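Local coordinates for Orf c02003 protein (Sulfolobus solfataricus P2, PDB 2Q00), which is of unknown function but belongs to the archaeal PaREP1 family and folds as a compact all-helical protein, at residues T88-E92 with G93-L97. Numbering follows the deposited sequence.
Sequences TLHVE and GFHEL
L89 and F94 are joined by an i-to-i+5 backbone bond, the mark of a pi-helical turn, here in the last turns of helix 79-95. F94 N gives its hydrogen to L89 O over 3.1 Å, nearly in line with the carbonyl, and E96 N repeats the step to V91 O at 2.9 Å, with an N-H...O angle of 167°; weaker bonds link G93 to T88 and H95 to H90. The packed side faces the protein: L89 reaches C27 and helix 101-122, F94 meets V24, and L89 O lies 3.0 Å from G93 CA, where a CB would fall 2.2 Å from that oxygen and clash. With CG anti to the backbone N (chi1 -173°), beside the carbonyl carbon, the H90 ring has H95 CD2 over one face; the two imidazoles meet obliquely, planes at 58° and centroids 4.8 Å apart, while Y31 stacks on H90. An alanine in place of H90 would probably cost Y31 this stacking partner and leave the H95 ring freer to turn. On the more exposed side, E92 and E96 hold their carboxylate planes nearly parallel, 17° apart, but not in contact; the E96 chain lies beside V91, pointing the same way, with E96 OE2 3.1 Å from V91 CG1.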
ATOM      1  N   THR A  88      -4.094   4.785  -7.160  1.00 42.70           N
ATOM      2  CA  THR A  88      -5.109   5.828  -7.376  1.00 45.24           C
ATOM      3  C   THR A  88      -5.055   6.854  -6.262  1.00 45.12           C
ATOM      4  O   THR A  88      -5.147   8.065  -6.497  1.00 45.40           O
ATOM      5  CB  THR A  88      -6.535   5.273  -7.380  1.00 44.87           C
ATOM      6  OG1 THR A  88      -6.663   4.260  -8.384  1.00 46.34           O
ATOM      7  CG2 THR A  88      -7.523   6.400  -7.644  1.00 41.63           C
ATOM      8  N   LEU A  89      -4.936   6.358  -5.038  1.00 46.78           N
ATOM      9  CA  LEU A  89      -4.845   7.237  -3.890  1.00 44.44           C
ATOM     10  C   LEU A  89      -3.617   8.120  -4.081  1.00 46.83           C
ATOM     11  O   LEU A  89      -3.666   9.326  -3.841  1.00 46.86           O
ATOM     12  CB  LEU A  89      -4.710   6.413  -2.594  1.00 44.81           C
ATOM     13  CG  LEU A  89      -6.019   5.866  -2.022  1.00 39.58           C
ATOM     14  CD1 LEU A  89      -5.775   4.889  -0.903  1.00 36.95           C
ATOM     15  CD2 LEU A  89      -6.837   7.047  -1.537  1.00 40.25           C
ATOM     16  N   HIS A  90      -2.524   7.508  -4.527  1.00 46.68           N
ATOM     17  CA  HIS A  90      -1.274   8.222  -4.732  1.00 49.38           C
ATOM     18  C   HIS A  90      -1.378   9.343  -5.764  1.00 51.28           C
ATOM     19  O   HIS A  90      -1.110  10.510  -5.458  1.00 49.83           O
ATOM     20  CB  HIS A  90      -0.180   7.241  -5.163  1.00 47.91           C
ATOM     21  CG  HIS A  90       1.186   7.850  -5.231  1.00 53.40           C
ATOM     22  ND1 HIS A  90       2.168   7.383  -6.079  1.00 60.29           N
ATOM     23  CD2 HIS A  90       1.739   8.878  -4.542  1.00 49.15           C
ATOM     24  CE1 HIS A  90       3.268   8.098  -5.913  1.00 51.80           C
ATOM     25  NE2 HIS A  90       3.033   9.010  -4.985  1.00 53.10           N
ATOM     26  N   VAL A  91      -1.759   8.988  -6.989  1.00 53.44           N
ATOM     27  CA  VAL A  91      -1.875   9.969  -8.067  1.00 56.59           C
ATOM     28  C   VAL A  91      -3.026  10.962  -7.897  1.00 58.68           C
ATOM     29  O   VAL A  91      -2.816  12.112  -7.516  1.00 62.99           O
ATOM     30  CB  VAL A  91      -2.032   9.271  -9.430  1.00 56.65           C
ATOM     31  CG1 VAL A  91      -2.197  10.306 -10.524  1.00 57.25           C
ATOM     32  CG2 VAL A  91      -0.820   8.401  -9.702  1.00 51.77           C
ATOM     33  N   GLU A  92      -4.241  10.510  -8.178  1.00 60.74           N
ATOM     34  CA  GLU A  92      -5.432  11.349  -8.067  1.00 61.29           C
ATOM     35  C   GLU A  92      -5.660  11.960  -6.689  1.00 61.58           C
ATOM     36  O   GLU A  92      -6.289  13.010  -6.566  1.00 59.26           O
ATOM     37  CB  GLU A  92      -6.662  10.538  -8.467  1.00 59.15           C
ATOM     38  CG  GLU A  92      -6.727  10.256  -9.951  1.00 62.19           C
ATOM     39  CD  GLU A  92      -7.833   9.298 -10.308  1.00 66.54           C
ATOM     40  OE1 GLU A  92      -8.972   9.509  -9.836  1.00 61.02           O
ATOM     41  OE2 GLU A  92      -7.563   8.336 -11.062  1.00 72.87           O
ATOM     42  N   GLY A  93      -5.143  11.305  -5.656  1.00 62.92           N
ATOM     43  CA  GLY A  93      -5.337  11.806  -4.311  1.00 65.12           C
ATOM     44  C   GLY A  93      -4.337  12.848  -3.848  1.00 66.65           C
ATOM     45  O   GLY A  93      -4.652  14.036  -3.761  1.00 63.76           O
ATOM     46  N   PHE A  94      -3.128  12.397  -3.542  1.00 69.04           N
ATOM     47  CA  PHE A  94      -2.076  13.278  -3.065  1.00 71.83           C
ATOM     48  C   PHE A  94      -1.625  14.301  -4.113  1.00 72.34           C
ATOM     49  O   PHE A  94      -1.517  15.502  -3.827  1.00 71.70           O
ATOM     50  CB  PHE A  94      -0.879  12.435  -2.606  1.00 72.35           C
ATOM     51  CG  PHE A  94       0.243  13.242  -2.012  1.00 73.77           C
ATOM     52  CD1 PHE A  94       0.029  14.025  -0.878  1.00 74.67           C
ATOM     53  CD2 PHE A  94       1.519  13.209  -2.583  1.00 74.90           C
ATOM     54  CE1 PHE A  94       1.071  14.769  -0.315  1.00 75.09           C
ATOM     55  CE2 PHE A  94       2.572  13.946  -2.033  1.00 70.19           C
ATOM     56  CZ  PHE A  94       2.351  14.731  -0.894  1.00 70.43           C
ATOM     57  N   HIS A  95      -1.372  13.830  -5.329  1.00 73.72           N
ATOM     58  CA  HIS A  95      -0.905  14.715  -6.391  1.00 74.94           C
ATOM     59  C   HIS A  95      -1.967  15.608  -7.028  1.00 76.47           C
ATOM     60  O   HIS A  95      -1.837  16.837  -7.009  1.00 78.76           O
ATOM     61  CB  HIS A  95      -0.181  13.889  -7.465  1.00 72.92           C
ATOM     62  CG  HIS A  95       1.090  13.257  -6.982  1.00 71.58           C
ATOM     63  ND1 HIS A  95       2.188  13.994  -6.589  1.00 70.13           N
ATOM     64  CD2 HIS A  95       1.428  11.955  -6.802  1.00 66.08           C
ATOM     65  CE1 HIS A  95       3.146  13.175  -6.186  1.00 67.53           C
ATOM     66  NE2 HIS A  95       2.709  11.933  -6.305  1.00 62.85           N
ATOM     67  N   GLU A  96      -3.020  15.000  -7.570  1.00 76.26           N
ATOM     68  CA  GLU A  96      -4.079  15.754  -8.241  1.00 76.54           C
ATOM     69  C   GLU A  96      -5.114  16.450  -7.345  1.00 77.55           C
ATOM     70  O   GLU A  96      -5.840  17.329  -7.809  1.00 79.47           O
ATOM     71  CB  GLU A  96      -4.786  14.843  -9.249  1.00 76.07           C
ATOM     72  CG  GLU A  96      -3.970  14.545 -10.512  1.00 73.74           C
ATOM     73  CD  GLU A  96      -4.586  13.437 -11.367  1.00 78.97           C
ATOM     74  OE1 GLU A  96      -5.831  13.411 -11.502  1.00 81.17           O
ATOM     75  OE2 GLU A  96      -3.827  12.600 -11.909  1.00 79.56           O
ATOM     76  N   LEU A  97      -5.190  16.061  -6.074  1.00 78.54           N
ATOM     77  CA  LEU A  97      -6.134  16.682  -5.138  1.00 77.42           C
ATOM     78  C   LEU A  97      -7.562  16.651  -5.686  1.00 76.20           C
ATOM     79  O   LEU A  97      -8.275  17.650  -5.629  1.00 75.22           O
ATOM     80  CB  LEU A  97      -5.733  18.143  -4.889  1.00 77.80           C
ATOM     81  CG  LEU A  97      -4.233  18.478  -4.824  1.00 78.91           C
ATOM     82  CD1 LEU A  97      -4.046  19.992  -4.772  1.00 76.20           C
ATOM     83  CD2 LEU A  97      -3.590  17.816  -3.610  1.00 79.49           C
TER